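Pyridoxal phosphate homeostasis protein (Bifidobacterium adolescentis ATCC 15703, PDB 3CPG) probably binds pyridoxal 5'-phosphate and takes part in the homeostasis of this cofactor in the cell. Local coordinates at residues F117-Q122 with D136-V141; V163-N168 with Q199-I204; S49-A54 with V72-E77; D145-I150 with G191-I196; R216-L221 with L242-T247. All coordinates share one frame; numbering follows the deposited sequence.

Contact 1 of 5, residues F117-Q122 with D136-V141; sequences FHLIGQ and DTIESV
His118 lays the flat of its imidazole over Thr137 where strand 113-119 pairs in parallel with strand 137-141. The two strands, with helix 128-131 between them, form one beta-alpha-beta unit of the TIM barrel. Thr137 CB stands 3.4 Å from the centre of the His118 ring, a CH-pi contact over the middle of the face. At the ring edge His118 ND1 gives a hydrogen bond of 2.7 Å to Glu139 OE2. That oxygen uses its anti lone pair, and the ring and carboxylate planes are turned 76° apart. A water lies 2.8 Å from His118 NE2, in the plane of the ring. His118 and Thr137 lie side by side on the same face of the sheet; chi1 -63° sets His118 CG anti to the carbonyl carbon, beside the backbone N. Ile120 CG2 packs 3.7 Å from Glu139 CD. An alanine in place of His118 would probably leave Glu139 OE2 without its imidazole donor and open a gap over Thr137 CB.

The second shell holds the partners in place. Glu139 OE1 is hydrogen-bonded to Ser243 OG, so both carboxylate oxygens are gripped and the group is unlikely to turn. Thr137 OG1 is hydrogen-bonded to Gln199 OE1. The backbone pairing is parallel: Leu119 N bonds to Thr137 O at 3.1 Å, and Glu139 N to Leu119 O at 2.9 Å. At the start of the pairing, Asp136 OD1 accepts Phe117 N on its syn side, while Asp136 N donates to Phe117 O. At the far end, Ser140 OG donates to Gly121 O over 2.7 Å, from 39° out of the carbonyl plane.

Contact 2 of 5, residues V163-N168 with Q199-I204; sequences VLLEVN and QGLMTI
Met202, present as selenomethionine, lies alongside Glu166, and both side chains point the same way. Met202 SE packs 4.0 Å from Glu166 CG. Met202 CE is modelled 3.1 Å from Glu166 OE2, a short approach on which little should rest. The first torsion of Met202 (chi1 -178°) sets CG anti to the backbone N; bends at chi2 and chi3 then place SE and CE. An alanine in place of Glu166 would probably leave a gap beside the selenium and set the methyl of Met202 free to turn.

On the same side of the sheet Leu164 CD1 reaches Met202 CB at 4.0 Å, the two side chains crossing at about a right angle. Leu164 CD2 lies 3.4 Å from Gly200 N, a buried N-H with no partner in the model. On the other side Leu165 CB meets Leu201 CD2 at 3.6 Å. Backbone hydrogen bonds of parallel pairing join the strands, among them Val167 N to Met202 O at 2.8 Å. Thr203 OG1 then donates to Val167 O, also at 2.8 Å.

Strands 161-166 and 196-202 are neighbours in the TIM barrel. Leu165 packs outward on Ile186 and Ala187 of helix 183-191, Leu201 on helix 211-231. Leu164 and Met202 touch Glu139 of strand 137-141.

Contact 3 of 5, residues S49-A54 with V72-E77; sequences SVRLLA and VRMIGE
Ala54 N donates to Met74 O at 2.9 Å, and Gly76 N donates to Ala54 O at 3.0 Å. Ala54 thus bonds through both its amide and its carbonyl to the residues before and after Ile75, as a parallel pair requires. A bound water extends the joint where the chains splay apart: it donates to Leu52 O and accepts from Arg73 N, each at 2.7 Å.

Met74, a selenomethionine, carries most of the packing. Its CG, anti to the backbone N (chi1 176°), lies 3.9 Å from Leu53 CB. A bend at chi3, 31°, turns CE toward Arg51. There Met74 CE sits 3.5 Å from Arg51 CB and covers one face of the guanidinium, offset toward its rim. The charge of Arg51 is met elsewhere, by a salt bridge from NH2 to Glu241. On the opposite side of the sheet Val72 meets two side chains. Its CG1 lies 3.8 Å from Ala54 CB, and its CG2 touches Leu52 CD2. Leu53 CD2 packs 3.7 Å from Gly76 N.

Strand 51-55, helix 61-69 and strand 75-77 make a beta-alpha-beta unit of the barrel. Gly76 lies about 8 Å from the side chain of Lys57, the predicted attachment point of pyridoxal phosphate, which is not bound here. Leu52 touches helix 19-42, while Met74 reaches His118. The chemistry is therefore divided: main-chain bonds fix the register, a water links Leu52 O to Arg73 N, and apolar atoms pack on both sides, even over the flat of a charged guanidinium.

Contact 4 of 5, residues D145-I150 with G191-I196; sequences DLAEKI and GTLDGI
Leu193 meets Ala147 and Glu148 on helix 144-157, and a single methyl does the touching. Leu193 CD1 lies 3.7 Å from Ala147 CB and as near to Ala147 C. It also reaches the stem of Glu148, 4.2 Å from CG. The small side chain of Ala147 lets the leucine come down onto the helix backbone.

Ile196 is the second main contributor. Its CG2 is 4.0 Å from Ile150 CG2, and the two isoleucines cross at about a right angle. The chain beyond CG1 is extended (chi2 -179°), and Ile196 CD1 comes 4.1 Å from Ala147 O. Ala147 is thus touched by both Leu193 and Ile196. Between the side chains only carbon atoms meet, Glu148 joining through CG. Nearby, Asp194 O is hydrogen-bonded to Ser151 OG one residue further along the helix. Gly195, with positive phi (78°), allows the turn into the strand.

Ile190 of helix 183-191 touches both Ala147 and Ile196, and Val161 touches both Ile150 and Ile196. The segment 191-196 links helix 183-191 to strand 196-202. Such contact between a helix and the connection entering a barrel strand belongs to the outer layer of a TIM barrel, here away from the predicted cofactor lysine.

Contact 5 of 5, residues R216-L221 with L242-T247; sequences RGFSHL and LSMGMT. With ACT (acetate ion), chain B.
Met244 pushes its side chain between Phe218 and Leu221 of helix 211-231. The helix joins strand 196-202 to strand 241-243, a beta-alpha-beta unit of the TIM barrel.

The first kind of interaction is Met-aromatic, with selenium in place of sulfur. Met244 SE lies 4.7 Å from the centre of the Phe218 ring and approaches it obliquely, 54° off the normal. Met244 CG stands between the backbone N and the carbonyl carbon (chi1 56°), and the chain beyond it is extended. Met244 CE ends 3.6 Å from Phe218 CB, close to the helix backbone.

The second kind is apolar packing. Leu221 CD2 touches Met244 SE at 3.7 Å, and Leu221 CG meets Leu242 CD2 at 3.8 Å. Leu221 slides past both partners in the opposite direction, so these side chains interleave between helix and strand. Gly245 N lies 4.0 Å from Phe218 CZ.

The polar contacts lie off the helix. Ser243 OG is hydrogen-bonded to Glu139 and Arg262. An acetate, probably from the crystallisation liquor, sits beyond the strand, where Gly264 N and Thr265 N also bond to it. One of its oxygens, OXT, accepts Thr247 N at 3.1 Å and Thr247 OG1 at 2.7 Å.

Along the chain contact 3 comes first, then contact 1. Contacts 4 and 2 follow with their segments alternating, and contact 5 is last. Contacts 3, 1, 2 and 5 lie on one curled parallel sheet, the barrel wall. Centres are about 12 Å apart for contacts 3 and 1, about 9 Å for 1 and 2, and about 10 Å for 2 and 5; hydrogen bonds probably join each pair. Contact 5 also reaches contact 1 through Glu139 and Ser243. Contact 4 belongs to the outer layer, its centre about 14 Å from those of contacts 1 and 2 and about 24 Å from those of 3 and 5. Neighbouring beta-alpha units thus follow one another round much of the wall, the predicted cofactor lysine nearest contacts 1, 2 and 3.

Contact 1 of 5, residues F117-Q122 with D136-V141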
# COMPACT_ATOMS: atom_id res chain seq x y z
N PHE A 117 -4.14 -4.63 5.68
CA PHE A 117 -2.96 -5.47 5.46
C PHE A 117 -2.87 -5.57 3.94
O PHE A 117 -3.65 -6.29 3.32
CB PHE A 117 -3.18 -6.85 6.10
CG PHE A 117 -1.94 -7.72 6.17
CD1 PHE A 117 -1.90 -8.80 7.05
CD2 PHE A 117 -0.83 -7.48 5.36
CE1 PHE A 117 -0.78 -9.64 7.12
CE2 PHE A 117 0.29 -8.30 5.42
CZ PHE A 117 0.32 -9.39 6.30
N HIS A 118 -1.95 -4.82 3.34
CA HIS A 118 -1.79 -4.81 1.89
C HIS A 118 -0.60 -5.60 1.39
O HIS A 118 0.34 -5.89 2.14
CB HIS A 118 -1.61 -3.38 1.37
CG HIS A 118 -2.79 -2.49 1.60
ND1 HIS A 118 -2.93 -1.28 0.94
CD2 HIS A 118 -3.85 -2.60 2.42
CE1 HIS A 118 -4.04 -0.70 1.35
NE2 HIS A 118 -4.62 -1.47 2.25
N LEU A 119 -0.66 -5.96 0.11
CA LEU A 119 0.45 -6.63 -0.54
C LEU A 119 0.92 -5.49 -1.43
O LEU A 119 0.13 -4.95 -2.21
CB LEU A 119 0.01 -7.80 -1.42
CG LEU A 119 1.23 -8.43 -2.13
CD1 LEU A 119 2.08 -9.16 -1.10
CD2 LEU A 119 0.79 -9.38 -3.22
N ILE A 120 2.18 -5.09 -1.30
CA ILE A 120 2.70 -3.99 -2.10
C ILE A 120 3.80 -4.42 -3.05
O ILE A 120 4.31 -3.61 -3.82
CB ILE A 120 3.20 -2.85 -1.19
CG1 ILE A 120 4.36 -3.34 -0.33
CG2 ILE A 120 2.07 -2.38 -0.28
CD1 ILE A 120 4.95 -2.26 0.58
N GLY A 121 4.16 -5.70 -3.00
CA GLY A 121 5.18 -6.23 -3.90
C GLY A 121 4.49 -6.91 -5.07
O GLY A 121 3.28 -7.15 -5.02
N GLN A 122 5.24 -7.24 -6.12
CA GLN A 122 4.65 -7.88 -7.29
C GLN A 122 4.05 -9.24 -6.91
O GLN A 122 4.63 -10.00 -6.15
CB GLN A 122 5.69 -8.05 -8.40
CG GLN A 122 6.29 -6.74 -8.92
CD GLN A 122 5.24 -5.70 -9.29
OE1 GLN A 122 4.88 -4.85 -8.48
NE2 GLN A 122 4.74 -5.77 -10.52
N ASP A 136 -6.37 -7.35 2.43
CA ASP A 136 -7.61 -6.74 1.99
C ASP A 136 -7.41 -5.90 0.74
O ASP A 136 -8.38 -5.55 0.07
CB ASP A 136 -8.26 -5.89 3.09
CG ASP A 136 -7.25 -5.27 4.03
OD1 ASP A 136 -6.17 -4.83 3.58
OD2 ASP A 136 -7.55 -5.23 5.24
N THR A 137 -6.16 -5.57 0.44
CA THR A 137 -5.87 -4.78 -0.75
C THR A 137 -4.56 -5.21 -1.40
O THR A 137 -3.54 -5.37 -0.73
CB THR A 137 -5.76 -3.27 -0.44
OG1 THR A 137 -6.99 -2.80 0.12
CG2 THR A 137 -5.48 -2.49 -1.72
N ILE A 138 -4.60 -5.40 -2.72
CA ILE A 138 -3.41 -5.76 -3.49
C ILE A 138 -3.03 -4.50 -4.28
O ILE A 138 -3.68 -4.15 -5.26
CB ILE A 138 -3.70 -6.92 -4.47
CG1 ILE A 138 -4.07 -8.18 -3.70
CG2 ILE A 138 -2.47 -7.17 -5.35
CD1 ILE A 138 -4.56 -9.33 -4.57
N GLU A 139 -1.97 -3.82 -3.83
CA GLU A 139 -1.53 -2.58 -4.46
C GLU A 139 -0.73 -2.71 -5.74
O GLU A 139 -0.49 -1.71 -6.42
CB GLU A 139 -0.69 -1.77 -3.47
CG GLU A 139 -1.43 -1.28 -2.24
CD GLU A 139 -0.67 -0.20 -1.51
OE1 GLU A 139 0.20 0.45 -2.14
OE2 GLU A 139 -0.94 0.03 -0.31
N SER A 140 -0.32 -3.92 -6.08
CA SER A 140 0.52 -4.15 -7.25
C SER A 140 -0.14 -4.67 -8.52
O SER A 140 0.51 -5.35 -9.31
CB SER A 140 1.64 -5.11 -6.85
OG SER A 140 1.08 -6.31 -6.35
N VAL A 141 -1.41 -4.37 -8.73
CA VAL A 141 -2.07 -4.84 -9.95
C VAL A 141 -1.62 -3.95 -11.10
O VAL A 141 -2.01 -2.78 -11.19
CB VAL A 141 -3.60 -4.80 -9.78
CG1 VAL A 141 -4.27 -5.42 -11.00
CG2 VAL A 141 -3.99 -5.57 -8.52
O HOH W 1 -7.19 -0.40 2.60

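Contact 2 of 5, residues V163-N168 with Q199-I204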
# COMPACT_ATOMS: atom_id res chain seq x y z
N VAL A 163 -8.06 -3.48 -4.75
CA VAL A 163 -6.89 -3.43 -5.62
C VAL A 163 -6.54 -2.00 -5.97
O VAL A 163 -7.42 -1.14 -6.04
CB VAL A 163 -7.10 -4.19 -6.97
CG1 VAL A 163 -7.37 -5.66 -6.71
CG2 VAL A 163 -8.25 -3.55 -7.74
N LEU A 164 -5.25 -1.75 -6.17
CA LEU A 164 -4.79 -0.44 -6.61
C LEU A 164 -4.13 -0.74 -7.94
O LEU A 164 -3.46 -1.76 -8.09
CB LEU A 164 -3.76 0.17 -5.65
CG LEU A 164 -4.15 0.46 -4.20
CD1 LEU A 164 -3.09 1.36 -3.57
CD2 LEU A 164 -5.51 1.15 -4.15
N LEU A 165 -4.34 0.13 -8.92
CA LEU A 165 -3.71 -0.05 -10.22
C LEU A 165 -2.31 0.54 -10.09
O LEU A 165 -2.15 1.73 -9.81
CB LEU A 165 -4.49 0.69 -11.32
CG LEU A 165 -3.80 0.81 -12.68
CD1 LEU A 165 -3.45 -0.58 -13.23
CD2 LEU A 165 -4.71 1.56 -13.64
N GLU A 166 -1.31 -0.30 -10.29
CA GLU A 166 0.08 0.10 -10.19
C GLU A 166 0.52 0.66 -11.53
O GLU A 166 0.46 -0.03 -12.54
CB GLU A 166 0.94 -1.11 -9.84
CG GLU A 166 2.42 -0.82 -9.66
CD GLU A 166 3.22 -2.10 -9.48
OE1 GLU A 166 3.34 -2.86 -10.46
OE2 GLU A 166 3.71 -2.34 -8.36
N VAL A 167 0.96 1.91 -11.53
CA VAL A 167 1.39 2.57 -12.76
C VAL A 167 2.89 2.83 -12.75
O VAL A 167 3.46 3.20 -11.72
CB VAL A 167 0.66 3.92 -12.95
CG1 VAL A 167 1.06 4.55 -14.28
CG2 VAL A 167 -0.85 3.71 -12.90
N ASN A 168 3.52 2.63 -13.90
CA ASN A 168 4.95 2.86 -14.03
C ASN A 168 5.17 4.34 -14.31
O ASN A 168 4.83 4.83 -15.39
CB ASN A 168 5.51 2.03 -15.20
CG ASN A 168 7.00 2.23 -15.41
OD1 ASN A 168 7.64 3.05 -14.75
ND2 ASN A 168 7.57 1.48 -16.34
N GLN A 199 -9.58 0.70 -5.61
CA GLN A 199 -9.55 1.72 -4.56
C GLN A 199 -8.58 2.87 -4.78
O GLN A 199 -8.44 3.75 -3.92
CB GLN A 199 -9.25 1.04 -3.22
CG GLN A 199 -10.17 -0.14 -2.95
CD GLN A 199 -9.78 -0.94 -1.72
OE1 GLN A 199 -8.59 -1.16 -1.47
NE2 GLN A 199 -10.77 -1.40 -0.98
N GLY A 200 -7.91 2.87 -5.93
CA GLY A 200 -6.96 3.92 -6.23
C GLY A 200 -5.80 3.46 -7.09
O GLY A 200 -5.86 2.40 -7.72
N LEU A 201 -4.74 4.27 -7.13
CA LEU A 201 -3.55 3.97 -7.92
C LEU A 201 -2.32 3.90 -7.01
O LEU A 201 -2.32 4.40 -5.89
CB LEU A 201 -3.34 5.06 -8.98
CG LEU A 201 -4.53 5.39 -9.88
CD1 LEU A 201 -4.15 6.53 -10.82
CD2 LEU A 201 -4.94 4.16 -10.67
N MSE A 202 -1.25 3.28 -7.52
CA MSE A 202 -0.01 3.14 -6.77
C MSE A 202 1.17 3.26 -7.72
O MSE A 202 1.06 2.93 -8.90
CB MSE A 202 0.04 1.76 -6.09
CG MSE A 202 1.29 1.48 -5.21
SE MSE A 202 2.93 0.92 -6.10
CE MSE A 202 2.85 -0.95 -5.73
N THR A 203 2.29 3.75 -7.22
CA THR A 203 3.49 3.81 -8.05
C THR A 203 4.73 3.74 -7.18
O THR A 203 4.74 4.20 -6.03
CB THR A 203 3.58 5.09 -8.91
OG1 THR A 203 4.65 4.95 -9.85
CG2 THR A 203 3.86 6.31 -8.05
N ILE A 204 5.77 3.13 -7.73
CA ILE A 204 7.05 3.02 -7.04
C ILE A 204 7.83 4.31 -7.31
O ILE A 204 8.81 4.61 -6.63
CB ILE A 204 7.82 1.80 -7.57
CG1 ILE A 204 7.02 0.52 -7.28
CG2 ILE A 204 9.20 1.72 -6.92
CD1 ILE A 204 7.64 -0.74 -7.83
O HOH W 2 5.17 1.32 -10.04

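Contact 3 of 5, residues S49-A54 with V72-E77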
# COMPACT_ATOMS: atom_id res chain seq x y z
N SER A 49 -4.83 13.69 6.16
CA SER A 49 -5.03 13.48 4.73
C SER A 49 -4.15 12.34 4.22
O SER A 49 -4.50 11.66 3.26
CB SER A 49 -4.70 14.75 3.94
OG SER A 49 -5.61 15.79 4.24
N VAL A 50 -3.01 12.14 4.88
CA VAL A 50 -2.07 11.11 4.48
C VAL A 50 -1.99 9.99 5.51
O VAL A 50 -1.82 10.25 6.70
CB VAL A 50 -0.64 11.69 4.31
CG1 VAL A 50 0.32 10.61 3.82
CG2 VAL A 50 -0.67 12.86 3.34
N ARG A 51 -2.10 8.75 5.05
CA ARG A 51 -2.01 7.61 5.96
C ARG A 51 -0.65 6.95 5.80
O ARG A 51 -0.09 6.89 4.70
CB ARG A 51 -3.11 6.58 5.68
CG ARG A 51 -4.49 6.99 6.18
CD ARG A 51 -5.43 5.80 6.25
NE ARG A 51 -5.76 5.27 4.93
CZ ARG A 51 -6.43 4.14 4.72
NH1 ARG A 51 -6.84 3.41 5.74
NH2 ARG A 51 -6.69 3.74 3.48
N LEU A 52 -0.11 6.47 6.92
CA LEU A 52 1.18 5.81 6.92
C LEU A 52 1.05 4.30 6.82
O LEU A 52 0.36 3.68 7.64
CB LEU A 52 1.95 6.16 8.19
CG LEU A 52 3.20 5.34 8.51
CD1 LEU A 52 4.27 5.52 7.43
CD2 LEU A 52 3.74 5.77 9.87
N LEU A 53 1.69 3.73 5.81
CA LEU A 53 1.70 2.28 5.63
C LEU A 53 3.13 1.87 5.91
O LEU A 53 4.06 2.38 5.29
CB LEU A 53 1.34 1.87 4.19
CG LEU A 53 1.52 0.39 3.81
CD1 LEU A 53 0.74 0.11 2.55
CD2 LEU A 53 2.97 0.05 3.56
N ALA A 54 3.32 0.97 6.87
CA ALA A 54 4.66 0.52 7.17
C ALA A 54 4.98 -0.64 6.24
O ALA A 54 4.22 -1.60 6.17
CB ALA A 54 4.76 0.08 8.63
N VAL A 72 1.42 2.99 14.01
CA VAL A 72 1.13 2.51 12.66
C VAL A 72 -0.22 1.82 12.61
O VAL A 72 -0.53 0.99 13.47
CB VAL A 72 2.22 1.53 12.18
CG1 VAL A 72 1.77 0.86 10.88
CG2 VAL A 72 3.53 2.28 11.96
N ARG A 73 -1.03 2.15 11.61
CA ARG A 73 -2.36 1.56 11.48
C ARG A 73 -2.60 0.94 10.10
O ARG A 73 -3.74 0.76 9.69
CB ARG A 73 -3.42 2.62 11.77
CG ARG A 73 -3.39 3.13 13.20
CD ARG A 73 -3.88 2.05 14.17
NE ARG A 73 -3.84 2.50 15.57
CZ ARG A 73 -2.77 2.41 16.35
NH1 ARG A 73 -1.65 1.90 15.88
NH2 ARG A 73 -2.83 2.84 17.60
N MSE A 74 -1.52 0.63 9.41
CA MSE A 74 -1.61 -0.01 8.10
C MSE A 74 -0.26 -0.62 7.76
O MSE A 74 0.78 -0.00 7.99
CB MSE A 74 -2.01 1.02 7.04
CG MSE A 74 -2.03 0.43 5.62
SE MSE A 74 -3.04 1.45 4.28
CE MSE A 74 -2.74 3.15 4.99
N ILE A 75 -0.26 -1.85 7.25
CA ILE A 75 1.00 -2.48 6.89
C ILE A 75 0.92 -3.08 5.49
O ILE A 75 -0.17 -3.37 4.99
CB ILE A 75 1.41 -3.62 7.87
CG1 ILE A 75 0.42 -4.78 7.77
CG2 ILE A 75 1.50 -3.08 9.29
CD1 ILE A 75 0.79 -5.98 8.63
N GLY A 76 2.08 -3.25 4.87
CA GLY A 76 2.14 -3.82 3.55
C GLY A 76 3.37 -4.68 3.41
O GLY A 76 4.48 -4.26 3.73
N GLU A 77 3.16 -5.92 2.95
CA GLU A 77 4.26 -6.86 2.75
C GLU A 77 4.57 -6.91 1.27
O GLU A 77 3.69 -6.69 0.44
CB GLU A 77 3.86 -8.26 3.22
CG GLU A 77 3.83 -8.47 4.74
CD GLU A 77 5.21 -8.49 5.38
OE1 GLU A 77 6.20 -8.81 4.68
OE2 GLU A 77 5.31 -8.21 6.59
O HOH W 3 -5.45 2.83 8.76
O HOH W 4 -0.92 4.21 9.91

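Contact 4 of 5, residues D145-I150 with G191-I196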
# COMPACT_ATOMS: atom_id res chain seq x y z
N ASP A 145 -4.73 -8.25 -17.31
CA ASP A 145 -4.51 -9.69 -17.21
C ASP A 145 -4.44 -10.15 -15.75
O ASP A 145 -5.12 -11.10 -15.35
CB ASP A 145 -3.23 -10.08 -17.96
CG ASP A 145 -2.99 -11.57 -17.99
OD1 ASP A 145 -3.95 -12.33 -18.26
OD2 ASP A 145 -1.84 -11.99 -17.77
N LEU A 146 -3.61 -9.48 -14.95
CA LEU A 146 -3.48 -9.84 -13.54
C LEU A 146 -4.80 -9.61 -12.82
O LEU A 146 -5.23 -10.44 -12.03
CB LEU A 146 -2.36 -9.03 -12.87
CG LEU A 146 -2.09 -9.32 -11.38
CD1 LEU A 146 -1.86 -10.81 -11.18
CD2 LEU A 146 -0.87 -8.53 -10.91
N ALA A 147 -5.45 -8.48 -13.10
CA ALA A 147 -6.72 -8.16 -12.47
C ALA A 147 -7.75 -9.25 -12.72
O ALA A 147 -8.54 -9.59 -11.84
CB ALA A 147 -7.23 -6.82 -12.99
N GLU A 148 -7.76 -9.79 -13.94
CA GLU A 148 -8.70 -10.85 -14.29
C GLU A 148 -8.39 -12.12 -13.49
O GLU A 148 -9.30 -12.80 -13.01
CB GLU A 148 -8.62 -11.18 -15.79
CG GLU A 148 -9.05 -10.06 -16.72
CD GLU A 148 -8.91 -10.44 -18.19
OE1 GLU A 148 -7.82 -10.89 -18.59
OE2 GLU A 148 -9.89 -10.29 -18.95
N LYS A 149 -7.11 -12.43 -13.36
CA LYS A 149 -6.71 -13.62 -12.61
C LYS A 149 -7.12 -13.50 -11.15
O LYS A 149 -7.56 -14.47 -10.54
CB LYS A 149 -5.20 -13.83 -12.72
CG LYS A 149 -4.73 -14.14 -14.12
CD LYS A 149 -3.22 -14.22 -14.20
CE LYS A 149 -2.76 -14.43 -15.63
NZ LYS A 149 -1.28 -14.51 -15.72
N ILE A 150 -6.99 -12.30 -10.59
CA ILE A 150 -7.38 -12.09 -9.20
C ILE A 150 -8.89 -12.17 -9.10
O ILE A 150 -9.44 -12.76 -8.17
CB ILE A 150 -6.87 -10.72 -8.70
CG1 ILE A 150 -5.34 -10.72 -8.69
CG2 ILE A 150 -7.43 -10.42 -7.31
CD1 ILE A 150 -4.70 -9.38 -8.35
N GLY A 191 -12.58 -1.94 -13.34
CA GLY A 191 -13.83 -1.58 -12.68
C GLY A 191 -15.00 -2.47 -13.04
O GLY A 191 -15.98 -2.54 -12.29
N THR A 192 -14.91 -3.16 -14.18
CA THR A 192 -15.99 -4.04 -14.62
C THR A 192 -15.88 -5.46 -14.07
O THR A 192 -16.82 -6.25 -14.20
CB THR A 192 -16.05 -4.14 -16.16
OG1 THR A 192 -14.90 -4.83 -16.64
CG2 THR A 192 -16.11 -2.75 -16.77
N LEU A 193 -14.75 -5.78 -13.46
CA LEU A 193 -14.54 -7.12 -12.93
C LEU A 193 -15.17 -7.35 -11.56
O LEU A 193 -15.07 -6.51 -10.67
CB LEU A 193 -13.04 -7.42 -12.84
CG LEU A 193 -12.27 -7.36 -14.16
CD1 LEU A 193 -10.78 -7.49 -13.90
CD2 LEU A 193 -12.76 -8.48 -15.08
N ASP A 194 -15.83 -8.50 -11.40
CA ASP A 194 -16.45 -8.85 -10.13
C ASP A 194 -15.37 -9.34 -9.17
O ASP A 194 -14.28 -9.72 -9.60
CB ASP A 194 -17.49 -9.96 -10.31
CG ASP A 194 -18.65 -9.55 -11.19
OD1 ASP A 194 -19.21 -8.45 -10.97
OD2 ASP A 194 -19.03 -10.33 -12.09
N GLY A 195 -15.66 -9.33 -7.88
CA GLY A 195 -14.68 -9.81 -6.91
C GLY A 195 -13.56 -8.84 -6.57
O GLY A 195 -12.73 -9.14 -5.72
N ILE A 196 -13.52 -7.69 -7.24
CA ILE A 196 -12.48 -6.71 -6.95
C ILE A 196 -13.05 -5.30 -6.84
O ILE A 196 -14.06 -4.96 -7.46
CB ILE A 196 -11.34 -6.71 -8.01
CG1 ILE A 196 -11.91 -6.47 -9.40
CG2 ILE A 196 -10.57 -8.02 -7.95
CD1 ILE A 196 -10.84 -6.48 -10.49

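Contact 5 of 5, residues R216-L221 with L242-T247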
# COMPACT_ATOMS: atom_id res chain seq x y z
N ARG A 216 7.01 14.97 -11.37
CA ARG A 216 6.22 14.75 -12.57
C ARG A 216 5.45 13.43 -12.51
O ARG A 216 4.28 13.37 -12.92
CB ARG A 216 7.12 14.77 -13.82
CG ARG A 216 6.35 14.62 -15.13
CD ARG A 216 7.25 14.82 -16.33
NE ARG A 216 7.91 16.13 -16.30
CZ ARG A 216 9.22 16.30 -16.11
NH1 ARG A 216 10.01 15.25 -15.94
NH2 ARG A 216 9.73 17.52 -16.08
N GLY A 217 6.09 12.39 -12.00
CA GLY A 217 5.45 11.09 -11.89
C GLY A 217 4.31 11.06 -10.88
O GLY A 217 3.27 10.45 -11.14
N PHE A 218 4.50 11.70 -9.73
CA PHE A 218 3.45 11.72 -8.70
C PHE A 218 2.28 12.56 -9.20
O PHE A 218 1.11 12.23 -8.97
CB PHE A 218 3.98 12.31 -7.39
CG PHE A 218 5.03 11.47 -6.72
CD1 PHE A 218 5.01 10.08 -6.80
CD2 PHE A 218 6.02 12.08 -5.94
CE1 PHE A 218 5.95 9.31 -6.13
CE2 PHE A 218 6.96 11.31 -5.26
CZ PHE A 218 6.93 9.92 -5.35
N SER A 219 2.61 13.66 -9.87
CA SER A 219 1.60 14.55 -10.42
C SER A 219 0.78 13.79 -11.46
O SER A 219 -0.44 13.91 -11.51
CB SER A 219 2.28 15.76 -11.07
OG SER A 219 1.32 16.64 -11.63
N HIS A 220 1.46 13.00 -12.29
CA HIS A 220 0.77 12.24 -13.31
C HIS A 220 -0.18 11.24 -12.68
O HIS A 220 -1.31 11.07 -13.14
CB HIS A 220 1.79 11.52 -14.20
CG HIS A 220 1.17 10.64 -15.24
ND1 HIS A 220 0.68 9.38 -14.95
CD2 HIS A 220 0.95 10.84 -16.56
CE1 HIS A 220 0.18 8.85 -16.06
NE2 HIS A 220 0.33 9.71 -17.05
N LEU A 221 0.25 10.58 -11.60
CA LEU A 221 -0.60 9.61 -10.93
C LEU A 221 -1.85 10.29 -10.36
O LEU A 221 -2.95 9.76 -10.48
CB LEU A 221 0.16 8.91 -9.79
CG LEU A 221 -0.47 7.57 -9.39
CD1 LEU A 221 -0.28 6.57 -10.51
CD2 LEU A 221 0.18 7.06 -8.10
N LEU A 242 -3.98 7.29 -3.53
CA LEU A 242 -2.75 7.51 -4.28
C LEU A 242 -1.67 7.00 -3.35
O LEU A 242 -1.27 7.68 -2.40
CB LEU A 242 -2.54 9.00 -4.58
CG LEU A 242 -3.44 9.57 -5.68
CD1 LEU A 242 -3.20 11.07 -5.80
CD2 LEU A 242 -3.14 8.87 -7.00
N SER A 243 -1.22 5.78 -3.60
CA SER A 243 -0.17 5.17 -2.79
C SER A 243 1.14 5.51 -3.46
O SER A 243 1.52 4.89 -4.45
CB SER A 243 -0.36 3.65 -2.74
OG SER A 243 0.63 3.04 -1.93
N MSE A 244 1.82 6.52 -2.92
CA MSE A 244 3.09 6.96 -3.48
C MSE A 244 3.91 7.71 -2.45
O MSE A 244 3.36 8.41 -1.60
CB MSE A 244 2.84 7.85 -4.71
CG MSE A 244 1.94 9.06 -4.45
SE MSE A 244 1.38 9.91 -6.10
CE MSE A 244 0.98 11.64 -5.45
N GLY A 245 5.23 7.56 -2.54
CA GLY A 245 6.12 8.21 -1.60
C GLY A 245 6.63 7.19 -0.60
O GLY A 245 5.86 6.41 -0.05
N MSE A 246 7.94 7.19 -0.38
CA MSE A 246 8.56 6.27 0.56
C MSE A 246 9.54 7.07 1.40
O MSE A 246 9.44 8.30 1.45
CB MSE A 246 9.26 5.14 -0.20
CG MSE A 246 8.29 4.37 -1.09
SE MSE A 246 8.99 2.74 -1.86
CE MSE A 246 10.17 3.58 -3.11
N THR A 247 10.48 6.40 2.05
CA THR A 247 11.43 7.10 2.91
C THR A 247 12.18 8.27 2.27
O THR A 247 12.30 9.34 2.87
CB THR A 247 12.49 6.12 3.49
OG1 THR A 247 11.85 5.17 4.35
CG2 THR A 247 13.55 6.88 4.29
C ACT B . 11.74 2.68 2.19
O ACT B . 12.06 1.67 2.78
OXT ACT B . 10.85 3.39 2.63
CH3 ACT B . 12.44 3.06 0.91